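Local coordinates for 3',5'-nucleoside bisphosphate phosphatase (Chromobacterium violaceum, PDB 2YB1), which hydrolyses nucleoside 3',5'-bisphosphates to the nucleoside 5'-phosphate and orthophosphate with the help of three bound manganese ions, at residues A171-E174 against D175-W179. Sequence-based numbering, arbitrary orientation.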
# COMPACT_ATOMS: atom_id res chain seq x y z
N ALA A 171 5.21 -8.44 -9.42
CA ALA A 171 4.32 -9.59 -9.61
C ALA A 171 3.39 -9.39 -10.80
O ALA A 171 3.15 -8.27 -11.24
CB ALA A 171 3.49 -9.83 -8.35
N SER A 172 2.89 -10.49 -11.35
CA SER A 172 1.81 -10.39 -12.31
C SER A 172 0.52 -10.06 -11.54
O SER A 172 0.41 -10.32 -10.33
CB SER A 172 1.65 -11.70 -13.09
OG SER A 172 1.03 -12.69 -12.28
N LEU A 173 -0.45 -9.50 -12.25
CA LEU A 173 -1.75 -9.22 -11.66
C LEU A 173 -2.39 -10.53 -11.18
O LEU A 173 -2.93 -10.60 -10.07
CB LEU A 173 -2.66 -8.53 -12.68
CG LEU A 173 -4.05 -8.08 -12.21
CD1 LEU A 173 -3.90 -7.07 -11.09
CD2 LEU A 173 -4.87 -7.48 -13.36
N GLU A 174 -2.33 -11.57 -12.01
CA GLU A 174 -2.93 -12.86 -11.68
C GLU A 174 -2.31 -13.46 -10.42
O GLU A 174 -3.02 -13.99 -9.55
CB GLU A 174 -2.82 -13.83 -12.87
CG GLU A 174 -3.73 -13.42 -14.04
CD GLU A 174 -3.37 -14.11 -15.35
OE1 GLU A 174 -2.16 -14.20 -15.67
OE2 GLU A 174 -4.31 -14.53 -16.07
N ASP A 175 -0.99 -13.37 -10.30
CA ASP A 175 -0.31 -13.87 -9.11
C ASP A 175 -0.69 -13.09 -7.85
O ASP A 175 -1.01 -13.70 -6.83
CB ASP A 175 1.20 -13.88 -9.28
CG ASP A 175 1.69 -15.11 -10.03
OD1 ASP A 175 0.90 -16.07 -10.18
OD2 ASP A 175 2.86 -15.12 -10.46
N ALA A 176 -0.67 -11.76 -7.92
CA ALA A 176 -0.96 -10.96 -6.73
C ALA A 176 -2.36 -11.22 -6.18
O ALA A 176 -2.53 -11.48 -4.98
CB ALA A 176 -0.77 -9.47 -7.01
N VAL A 177 -3.37 -11.17 -7.06
CA VAL A 177 -4.75 -11.43 -6.66
C VAL A 177 -4.94 -12.87 -6.14
O VAL A 177 -5.57 -13.07 -5.10
CB VAL A 177 -5.75 -11.17 -7.81
CG1 VAL A 177 -7.15 -11.58 -7.41
CG2 VAL A 177 -5.71 -9.69 -8.21
N GLY A 178 -4.39 -13.85 -6.85
CA GLY A 178 -4.50 -15.24 -6.45
C GLY A 178 -3.83 -15.57 -5.13
O GLY A 178 -4.33 -16.41 -4.36
N TRP A 179 -2.68 -14.95 -4.86
CA TRP A 179 -2.01 -15.13 -3.57
C TRP A 179 -2.92 -14.60 -2.46
O TRP A 179 -3.09 -15.23 -1.41
CB TRP A 179 -0.66 -14.41 -3.56
CG TRP A 179 0.39 -15.02 -4.47
CD1 TRP A 179 0.46 -16.32 -4.89
CD2 TRP A 179 1.50 -14.34 -5.07
NE1 TRP A 179 1.54 -16.49 -5.72
CE2 TRP A 179 2.20 -15.30 -5.84
CE3 TRP A 179 1.98 -13.03 -5.02
CZ2 TRP A 179 3.35 -14.97 -6.56
CZ3 TRP A 179 3.12 -12.71 -5.74
CH2 TRP A 179 3.80 -13.68 -6.49
O HOH W 1 4.31 -12.91 -10.31
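Ser-172 caps the start of helix 173-182 by turning its hydroxyl forward onto the amide of Asp-175. OG sits between the backbone N and the carbonyl carbon of its own residue (chi1 75°), and Ser-172 OG accepts a hydrogen bond from the N-H of Asp-175, 2.9 Å from Asp-175 N. The bond is fairly straight, 159° at the hydrogen, and gives a partner to a first-turn amide for which the carbonyl four residues back, in Ala-171, lies before the helix. The carboxylate of Asp-175 completes the link through water, which donates to Asp-175 OD2 and accepts from Ser-172 N. With CG beside its own backbone N, Asp-175 reaches back toward the helix start, where its negative charge would probably be favoured by the helix dipole.

Behind the cap, the carbonyls of Ser-172, Leu-173 and Glu-174 accept from the amide N-H groups of Ala-176, Val-177 and Gly-178. Leu-173 CD1 lies 4.3 Å from Val-177 CG2, one turn on, and both side chains face helix 199-211, Leu-173 touching Leu-205 and Asp-208, Val-177 touching Phe-209. Ala-171 CB approaches the Trp-179 ring obliquely at CZ3, 3.9 Å away, while Asp-175 O lies over one face of the indole, offset toward its rim. Helix 86-96 packs against Ala-171 and Trp-179, and Ala-176 rests on Val-65 and Val-67 of strand 59-69, which also carries the manganese ligand Glu-64. This serine N-cap, with its water-bridged aspartate, begins a helix on the outer side of the strands in the distorted beta/alpha barrel of the PHP family.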